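Local coordinates for 7,8-dihydro-6-hydroxymethylpterin pyrophosphokinase-dihydropteroate synthase (Plasmodium falciparum, PDB 6JWS), which probably makes 7,8-dihydropteroate in folate biosynthesis, by diphosphorylating 6-hydroxymethyl-7,8-dihydropterin with ATP and then condensing the product with 4-aminobenzoate, at residues B[213-218]-B[340-345]; B[493-499]-B[522-526]. The protein carries 1 engineered substitution. All coordinates share one frame; numbering follows the deposited sequence.

Contact 1 of 2, residues B[213-218]-B[340-345]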
ATOM      1  N   PHE B 213      12.540  18.025 -37.135  1.00 24.22           N
ATOM      2  CA  PHE B 213      11.652  18.853 -37.919  1.00 23.78           C
ATOM      3  C   PHE B 213      12.338  20.189 -38.148  1.00 25.18           C
ATOM      4  O   PHE B 213      13.193  20.596 -37.368  1.00 24.95           O
ATOM      5  CB  PHE B 213      10.329  19.088 -37.190  1.00 23.76           C
ATOM      6  CG  PHE B 213       9.453  17.874 -37.013  1.00 26.20           C
ATOM      7  CD1 PHE B 213       8.802  17.301 -38.098  1.00 25.91           C
ATOM      8  CD2 PHE B 213       9.256  17.319 -35.750  1.00 24.77           C
ATOM      9  CE1 PHE B 213       7.978  16.192 -37.926  1.00 25.85           C
ATOM     10  CE2 PHE B 213       8.432  16.215 -35.581  1.00 25.46           C
ATOM     11  CZ  PHE B 213       7.794  15.649 -36.669  1.00 26.58           C
ATOM     12  N   PHE B 214      11.939  20.855 -39.227  1.00 25.63           N
ATOM     13  CA  PHE B 214      12.406  22.200 -39.525  1.00 27.14           C
ATOM     14  C   PHE B 214      11.275  22.904 -40.265  1.00 27.64           C
ATOM     15  O   PHE B 214      10.992  22.599 -41.424  1.00 28.71           O
ATOM     16  CB  PHE B 214      13.706  22.147 -40.334  1.00 27.14           C
ATOM     17  CG  PHE B 214      14.471  23.446 -40.381  1.00 27.15           C
ATOM     18  CD1 PHE B 214      13.937  24.567 -40.998  1.00 25.16           C
ATOM     19  CD2 PHE B 214      15.736  23.536 -39.826  1.00 25.92           C
ATOM     20  CE1 PHE B 214      14.645  25.760 -41.030  1.00 24.23           C
ATOM     21  CE2 PHE B 214      16.443  24.726 -39.867  1.00 26.06           C
ATOM     22  CZ  PHE B 214      15.898  25.832 -40.476  1.00 24.80           C
ATOM     23  N   ASN B 215      10.604  23.810 -39.560  1.00 28.33           N
ATOM     24  CA  ASN B 215       9.376  24.380 -40.072  1.00 30.52           C
ATOM     25  C   ASN B 215       8.496  23.229 -40.551  1.00 32.47           C
ATOM     26  O   ASN B 215       8.561  22.129 -39.987  1.00 30.06           O
ATOM     27  CB  ASN B 215       9.664  25.499 -41.078  1.00 32.57           C
ATOM     28  CG  ASN B 215      10.395  26.662 -40.433  1.00 36.17           C
ATOM     29  OD1 ASN B 215      10.310  26.865 -39.217  1.00 34.89           O
ATOM     30  ND2 ASN B 215      11.136  27.421 -41.229  1.00 35.66           N
ATOM     31  N   ASP B 216       7.705  23.494 -41.600  1.00 31.92           N
ATOM     32  CA  ASP B 216       6.794  22.511 -42.164  1.00 32.17           C
ATOM     33  C   ASP B 216       7.414  21.854 -43.399  1.00 31.31           C
ATOM     34  O   ASP B 216       6.696  21.290 -44.216  1.00 32.46           O
ATOM     35  CB  ASP B 216       5.462  23.171 -42.522  1.00 33.21           C
ATOM     36  CG  ASP B 216       5.623  24.270 -43.564  1.00 36.36           C
ATOM     37  OD1 ASP B 216       6.780  24.579 -43.932  1.00 36.73           O
ATOM     38  OD2 ASP B 216       4.593  24.799 -44.013  1.00 39.27           O
ATOM     39  N   PHE B 217       8.744  21.916 -43.525  1.00 30.96           N
ATOM     40  CA  PHE B 217       9.420  21.453 -44.731  1.00 31.40           C
ATOM     41  C   PHE B 217       9.364  19.928 -44.840  1.00 35.66           C
ATOM     42  O   PHE B 217       9.423  19.214 -43.835  1.00 35.98           O
ATOM     43  CB  PHE B 217      10.895  21.876 -44.758  1.00 28.02           C
ATOM     44  CG  PHE B 217      11.172  23.361 -44.752  1.00 26.01           C
ATOM     45  CD1 PHE B 217      10.164  24.285 -44.982  1.00 25.82           C
ATOM     46  CD2 PHE B 217      12.460  23.831 -44.546  1.00 26.25           C
ATOM     47  CE1 PHE B 217      10.423  25.647 -44.950  1.00 27.18           C
ATOM     48  CE2 PHE B 217      12.721  25.195 -44.519  1.00 27.60           C
ATOM     49  CZ  PHE B 217      11.702  26.099 -44.724  1.00 26.90           C
ATOM     50  N   THR B 218       9.297  19.451 -46.087  1.00 37.36           N
ATOM     51  CA  THR B 218       9.458  18.048 -46.426  1.00 36.41           C
ATOM     52  C   THR B 218      10.609  17.936 -47.421  1.00 39.40           C
ATOM     53  O   THR B 218      10.460  18.311 -48.583  1.00 41.27           O
ATOM     54  CB  THR B 218       8.178  17.503 -47.071  1.00 36.03           C
ATOM     55  OG1 THR B 218       7.038  17.840 -46.283  1.00 32.10           O
ATOM     56  CG2 THR B 218       8.227  16.007 -47.301  1.00 39.34           C
ATOM     57  N   TYR B 340       0.931  18.355 -32.460  1.00 27.72           N
ATOM     58  CA  TYR B 340       1.548  18.671 -33.744  1.00 27.70           C
ATOM     59  C   TYR B 340       1.186  17.609 -34.786  1.00 29.48           C
ATOM     60  O   TYR B 340       1.229  16.403 -34.507  1.00 27.27           O
ATOM     61  CB  TYR B 340       3.071  18.749 -33.613  1.00 25.69           C
ATOM     62  CG  TYR B 340       3.793  19.188 -34.865  1.00 27.12           C
ATOM     63  CD1 TYR B 340       3.565  20.445 -35.413  1.00 26.30           C
ATOM     64  CD2 TYR B 340       4.713  18.363 -35.503  1.00 26.50           C
ATOM     65  CE1 TYR B 340       4.223  20.863 -36.558  1.00 26.24           C
ATOM     66  CE2 TYR B 340       5.385  18.770 -36.647  1.00 25.43           C
ATOM     67  CZ  TYR B 340       5.128  20.023 -37.180  1.00 26.33           C
ATOM     68  OH  TYR B 340       5.774  20.470 -38.293  1.00 27.73           O
ATOM     69  N   LYS B 341       0.822  18.080 -35.986  1.00 31.01           N
ATOM     70  CA  LYS B 341       0.702  17.227 -37.161  1.00 33.12           C
ATOM     71  C   LYS B 341       1.444  17.839 -38.348  1.00 32.63           C
ATOM     72  O   LYS B 341       1.120  18.934 -38.799  1.00 32.09           O
ATOM     73  CB  LYS B 341      -0.756  16.942 -37.537  1.00 35.88           C
ATOM     74  CG  LYS B 341      -0.901  15.854 -38.597  1.00 41.34           C
ATOM     75  CD  LYS B 341      -2.317  15.601 -39.087  1.00 45.81           C
ATOM     76  CE  LYS B 341      -2.373  14.555 -40.188  1.00 47.46           C
ATOM     77  NZ  LYS B 341      -1.488  14.903 -41.333  1.00 51.19           N
ATOM     78  N   HIS B 342       2.430  17.095 -38.846  1.00 33.49           N
ATOM     79  CA  HIS B 342       3.160  17.388 -40.067  1.00 36.84           C
ATOM     80  C   HIS B 342       2.423  16.746 -41.249  1.00 40.34           C
ATOM     81  O   HIS B 342       1.633  15.820 -41.048  1.00 38.85           O
ATOM     82  CB  HIS B 342       4.586  16.855 -39.885  1.00 35.22           C
ATOM     83  CG  HIS B 342       5.588  17.341 -40.879  1.00 38.39           C
ATOM     84  ND1 HIS B 342       5.633  16.872 -42.180  1.00 40.12           N
ATOM     85  CD2 HIS B 342       6.624  18.200 -40.755  1.00 38.96           C
ATOM     86  CE1 HIS B 342       6.637  17.445 -42.817  1.00 41.41           C
ATOM     87  NE2 HIS B 342       7.263  18.263 -41.966  1.00 39.93           N
ATOM     88  N   ASN B 343       2.696  17.235 -42.474  1.00 42.09           N
ATOM     89  CA  ASN B 343       2.040  16.797 -43.703  1.00 41.96           C
ATOM     90  C   ASN B 343       2.320  15.316 -43.960  1.00 40.53           C
ATOM     91  O   ASN B 343       1.484  14.582 -44.476  1.00 44.27           O
ATOM     92  CB  ASN B 343       2.568  17.544 -44.931  1.00 51.47           C
ATOM     93  CG  ASN B 343       2.848  19.011 -44.689  1.00 60.77           C
ATOM     94  OD1 ASN B 343       1.922  19.817 -44.594  1.00 66.01           O
ATOM     95  ND2 ASN B 343       4.120  19.368 -44.599  1.00 63.22           N
ATOM     96  N   VAL B 344       3.528  14.895 -43.606  1.00 37.69           N
ATOM     97  CA  VAL B 344       4.017  13.546 -43.814  1.00 39.29           C
ATOM     98  C   VAL B 344       3.387  12.572 -42.817  1.00 38.79           C
ATOM     99  O   VAL B 344       3.402  11.364 -43.037  1.00 42.94           O
ATOM    100  CB  VAL B 344       5.552  13.579 -43.703  1.00 39.56           C
ATOM    101  CG1 VAL B 344       6.140  12.342 -43.049  1.00 43.59           C
ATOM    102  CG2 VAL B 344       6.223  13.914 -45.027  1.00 36.40           C
ATOM    103  N   LEU B 345       2.854  13.082 -41.706  1.00 39.68           N
ATOM    104  CA  LEU B 345       2.400  12.195 -40.644  1.00 39.72           C
ATOM    105  C   LEU B 345       0.919  11.890 -40.823  1.00 37.44           C
ATOM    106  O   LEU B 345       0.156  12.750 -41.267  1.00 35.47           O
ATOM    107  CB  LEU B 345       2.697  12.819 -39.275  1.00 37.62           C
ATOM    108  CG  LEU B 345       4.182  13.005 -38.953  1.00 39.37           C
ATOM    109  CD1 LEU B 345       4.373  13.402 -37.503  1.00 38.88           C
ATOM    110  CD2 LEU B 345       4.974  11.742 -39.253  1.00 38.46           C
TER

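Contact 2 of 2, residues B[493-499]-B[522-526]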
ATOM      1  N   VAL B 493      24.068  30.759  -5.824  1.00 20.93           N
ATOM      2  CA  VAL B 493      24.599  30.063  -6.991  1.00 21.94           C
ATOM      3  C   VAL B 493      25.974  30.614  -7.377  1.00 23.66           C
ATOM      4  O   VAL B 493      26.837  29.846  -7.795  1.00 25.20           O
ATOM      5  CB  VAL B 493      23.612  29.885  -8.173  1.00 21.16           C
ATOM      6  CG1 VAL B 493      22.428  29.004  -7.786  1.00 21.08           C
ATOM      7  CG2 VAL B 493      23.115  31.191  -8.770  1.00 19.13           C
ATOM      8  N   ASP B 494      26.186  31.931  -7.222  1.00 25.88           N
ATOM      9  CA  ASP B 494      27.470  32.543  -7.553  1.00 26.30           C
ATOM     10  C   ASP B 494      28.592  31.874  -6.761  1.00 24.50           C
ATOM     11  O   ASP B 494      29.676  31.686  -7.284  1.00 26.02           O
ATOM     12  CB  ASP B 494      27.488  34.063  -7.327  1.00 26.95           C
ATOM     13  CG  ASP B 494      26.737  34.883  -8.369  1.00 29.47           C
ATOM     14  OD1 ASP B 494      26.384  34.321  -9.430  1.00 30.23           O
ATOM     15  OD2 ASP B 494      26.517  36.097  -8.113  1.00 34.18           O
ATOM     16  N   ASN B 495      28.300  31.475  -5.521  1.00 23.99           N
ATOM     17  CA  ASN B 495      29.286  30.943  -4.598  1.00 23.15           C
ATOM     18  C   ASN B 495      29.195  29.418  -4.504  1.00 23.65           C
ATOM     19  O   ASN B 495      29.848  28.824  -3.655  1.00 22.32           O
ATOM     20  CB  ASN B 495      29.151  31.636  -3.238  1.00 25.83           C
ATOM     21  CG  ASN B 495      29.682  33.060  -3.273  1.00 28.79           C
ATOM     22  OD1 ASN B 495      30.885  33.261  -3.116  1.00 33.93           O
ATOM     23  ND2 ASN B 495      28.822  34.045  -3.510  1.00 24.98           N
ATOM     24  N   ASP B 496      28.347  28.795  -5.346  1.00 26.08           N
ATOM     25  CA  ASP B 496      28.173  27.346  -5.415  1.00 26.20           C
ATOM     26  C   ASP B 496      27.733  26.780  -4.067  1.00 22.85           C
ATOM     27  O   ASP B 496      28.256  25.774  -3.599  1.00 20.96           O
ATOM     28  CB  ASP B 496      29.389  26.629  -6.017  1.00 34.04           C
ATOM     29  CG  ASP B 496      29.546  26.874  -7.514  1.00 49.36           C
ATOM     30  OD1 ASP B 496      30.183  27.893  -7.887  1.00 54.90           O
ATOM     31  OD2 ASP B 496      29.009  26.057  -8.312  1.00 59.68           O
ATOM     32  N   LEU B 497      26.737  27.421  -3.455  1.00 20.56           N
ATOM     33  CA  LEU B 497      26.310  27.000  -2.131  1.00 19.71           C
ATOM     34  C   LEU B 497      25.113  26.052  -2.222  1.00 17.82           C
ATOM     35  O   LEU B 497      24.792  25.422  -1.221  1.00 17.85           O
ATOM     36  CB  LEU B 497      25.992  28.238  -1.269  1.00 19.90           C
ATOM     37  CG  LEU B 497      27.152  29.224  -1.068  1.00 20.20           C
ATOM     38  CD1 LEU B 497      26.753  30.363  -0.150  1.00 19.68           C
ATOM     39  CD2 LEU B 497      28.373  28.513  -0.499  1.00 20.35           C
ATOM     40  N   VAL B 498      24.465  25.970  -3.397  1.00 16.19           N
ATOM     41  CA  VAL B 498      23.187  25.285  -3.524  1.00 16.64           C
ATOM     42  C   VAL B 498      23.085  24.590  -4.880  1.00 17.16           C
ATOM     43  O   VAL B 498      23.739  25.004  -5.839  1.00 18.38           O
ATOM     44  CB  VAL B 498      21.976  26.218  -3.284  1.00 16.77           C
ATOM     45  CG1 VAL B 498      21.997  26.829  -1.893  1.00 16.08           C
ATOM     46  CG2 VAL B 498      21.845  27.302  -4.351  1.00 15.54           C
ATOM     47  N   ASP B 499      22.213  23.570  -4.943  1.00 16.61           N
ATOM     48  CA  ASP B 499      21.860  22.868  -6.164  1.00 16.62           C
ATOM     49  C   ASP B 499      20.440  23.175  -6.649  1.00 15.61           C
ATOM     50  O   ASP B 499      20.197  23.143  -7.845  1.00 15.78           O
ATOM     51  CB  ASP B 499      21.983  21.366  -5.939  1.00 18.51           C
ATOM     52  CG  ASP B 499      23.367  21.043  -5.434  1.00 21.12           C
ATOM     53  OD1 ASP B 499      24.327  21.332  -6.201  1.00 21.04           O
ATOM     54  OD2 ASP B 499      23.473  20.575  -4.257  1.00 20.92           O
ATOM     55  N   LYS B 522      26.111  25.355 -16.443  1.00 40.72           N
ATOM     56  CA  LYS B 522      25.322  24.755 -15.376  1.00 34.23           C
ATOM     57  C   LYS B 522      23.833  24.964 -15.631  1.00 27.19           C
ATOM     58  O   LYS B 522      23.417  26.024 -16.091  1.00 23.70           O
ATOM     59  CB  LYS B 522      25.654  25.419 -14.035  1.00 35.42           C
ATOM     60  CG  LYS B 522      26.692  24.702 -13.194  1.00 38.95           C
ATOM     61  CD  LYS B 522      26.206  23.370 -12.677  1.00 42.46           C
ATOM     62  CE  LYS B 522      25.670  23.429 -11.264  1.00 43.24           C
ATOM     63  NZ  LYS B 522      26.739  23.686 -10.269  1.00 43.86           N
ATOM     64  N   PHE B 523      23.044  23.944 -15.280  1.00 23.16           N
ATOM     65  CA  PHE B 523      21.616  24.100 -15.056  1.00 21.20           C
ATOM     66  C   PHE B 523      21.332  23.798 -13.590  1.00 20.21           C
ATOM     67  O   PHE B 523      22.046  23.009 -12.971  1.00 19.10           O
ATOM     68  CB  PHE B 523      20.797  23.192 -15.977  1.00 20.54           C
ATOM     69  CG  PHE B 523      20.847  23.524 -17.448  1.00 21.59           C
ATOM     70  CD1 PHE B 523      20.009  24.482 -17.994  1.00 21.69           C
ATOM     71  CD2 PHE B 523      21.704  22.841 -18.303  1.00 22.76           C
ATOM     72  CE1 PHE B 523      20.049  24.779 -19.347  1.00 21.60           C
ATOM     73  CE2 PHE B 523      21.741  23.134 -19.656  1.00 21.66           C
ATOM     74  CZ  PHE B 523      20.911  24.100 -20.176  1.00 21.70           C
ATOM     75  N   TYR B 524      20.297  24.450 -13.041  1.00 19.22           N
ATOM     76  CA  TYR B 524      19.834  24.114 -11.703  1.00 19.19           C
ATOM     77  C   TYR B 524      18.378  23.659 -11.733  1.00 17.93           C
ATOM     78  O   TYR B 524      17.577  24.143 -12.533  1.00 17.43           O
ATOM     79  CB  TYR B 524      19.980  25.294 -10.738  1.00 20.83           C
ATOM     80  CG  TYR B 524      21.393  25.778 -10.560  1.00 21.49           C
ATOM     81  CD1 TYR B 524      22.220  25.223  -9.597  1.00 23.71           C
ATOM     82  CD2 TYR B 524      21.901  26.803 -11.346  1.00 23.44           C
ATOM     83  CE1 TYR B 524      23.518  25.674  -9.404  1.00 23.93           C
ATOM     84  CE2 TYR B 524      23.198  27.270 -11.169  1.00 25.11           C
ATOM     85  CZ  TYR B 524      24.010  26.695 -10.201  1.00 25.55           C
ATOM     86  OH  TYR B 524      25.287  27.141 -10.029  1.00 26.94           O
ATOM     87  N   SER B 525      18.055  22.752 -10.802  1.00 15.25           N
ATOM     88  CA  SER B 525      16.710  22.223 -10.684  1.00 12.66           C
ATOM     89  C   SER B 525      15.876  23.122  -9.791  1.00 11.56           C
ATOM     90  O   SER B 525      16.407  23.929  -9.029  1.00 11.16           O
ATOM     91  CB  SER B 525      16.769  20.835 -10.161  1.00 11.74           C
ATOM     92  OG  SER B 525      17.333  20.011 -11.155  1.00 12.59           O
ATOM     93  N   VAL B 526      14.557  22.928  -9.848  1.00 10.66           N
ATOM     94  CA  VAL B 526      13.657  23.864  -9.208  1.00  9.59           C
ATOM     95  C   VAL B 526      12.394  23.128  -8.780  1.00  9.88           C
ATOM     96  O   VAL B 526      11.857  22.326  -9.552  1.00  9.81           O
ATOM     97  CB  VAL B 526      13.338  25.058 -10.128  1.00  9.36           C
ATOM     98  CG1 VAL B 526      12.887  24.640 -11.532  1.00  8.85           C
ATOM     99  CG2 VAL B 526      12.354  26.023  -9.469  1.00  9.01           C
TER
HETATM  100  O   HOH W   1      26.382  25.345  -7.275  1.00 41.00           O
HETATM  101  O   HOH W   2      20.298  21.197  -9.581  1.00 13.19           O
HETATM  102  O   HOH W   3      24.655  21.914  -8.517  1.00 19.08           O

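Contact 1 of 2, residues B[213-218]-B[340-345]
H342 and Y340 both hold their rings anti to the backbone N (chi1 -166° and -175°), and this carries them to F213, whose own ring turns to the side of its backbone N. Y340 meets F213 in a T-shaped stack. Its CE2 edge stands over the centre of one F213 face, with the planes at 75° and the centroids 5.1 Å apart. The H342 ring runs nearly parallel to F213 but is slid well aside, so the two barely overlap; H342 CD2 lies 3.6 Å from F213 CD1. At the rim of F213, L345 CD1 lies near the ring plane.

The H342 imidazole is held by both nitrogens. NE2 donates to F217 O at 3.0 Å, with the oxygen in the ring plane. ND1 accepts V344 N at 3.2 Å in an almost straight bond. This pattern is consistent with a proton on NE2 and fixes the ring's rotation. N343 ND2 adds a weak bond to D216 O (3.2 Å). T218 CG2 packs on V344 CG2 at 3.7 Å, and Y132 of helix 129-148 touches both residues.

F113 stacks on Y340 and P319 touches F213. The H342 and N343 bonds hold the type II' turn F214-F217. F213, about 9 Å from bound ATP between nearest side-chain and ligand atoms, forms with Y340 and H342 an aromatic cluster that joins the end of HPPK edge strand 208-214 to the loop before helix 349-364.

Contact 2 of 2, residues B[493-499]-B[522-526]
Helix 486-494 ends in a Schellman motif, with D496 at positive phi as the C-prime residue and D496 N bonded to V493 O at 3.1 Å, and the chain then turns back so that D499 comes alongside Y524. The Y524 ring is the main apolar partner. V493 sets its CG1 over one face, 3.8 Å from the ring centroid and 15° off the normal. This is a CH-pi contact. V493 CG1 lies beside its backbone N (chi1 -64°), which aims this methyl at the ring. V493 CB also packs on the ring, at Y524 CZ and OH. D499 O approaches the ring edge in its plane, 3.4 Å from Y524 CD1. V498 O comes near Y524 CE1 obliquely.

The polar groups meet mostly through water. D496 OD2 and K522 NZ form a long salt bridge of 3.8 Å. The lysine chain is bent at chi2, chi3 and chi4, which brings NZ to the D496 side. Water 1 sits among these groups. It donates to D496 OD2 (2.9 Å) and to V498 O (3.0 Å), and it accepts a weak bond from K522 NZ. S525 N donates to water 2 (3.0 Å), whose link to D499 O is not settled.

Several groups also have partners farther off. Y524 OH bonds K519 NZ, D499 OD2 takes I479 N, and S525 OG bonds V377 O and R571 NH1. The contact thus joins the end of a helix to strand 525-529 in the parallel barrel sheet. V493, by CG1 and CB, supplies its apolar part. The D496-K522 pair is long and partly water-mediated, so its attraction is probably weaker than in a close ion pair.

Overall arrangement
Contact 1 comes first along the chain and closes before contact 2 opens. Their centres are 38 Å apart, their nearest atoms about 19 Å, and they lie on opposite sides of the chain's centre. They share no sheet. Segment 213-218 leaves strand 208-214, an outermost strand of the six-stranded antiparallel HPPK sheet. Contact 2 belongs to the eight-stranded parallel sheet of the DHPS TIM barrel, where strand 525-529 lies between 500-503 and 572-575. Contact 1 lies near bound ATP, whereas the S525 side chain of contact 2 is about 12 Å from pteroic acid. Contact 1 thus belongs to the HPPK unit and contact 2 to the DHPS unit of this bifunctional enzyme, each joining parts within its own unit.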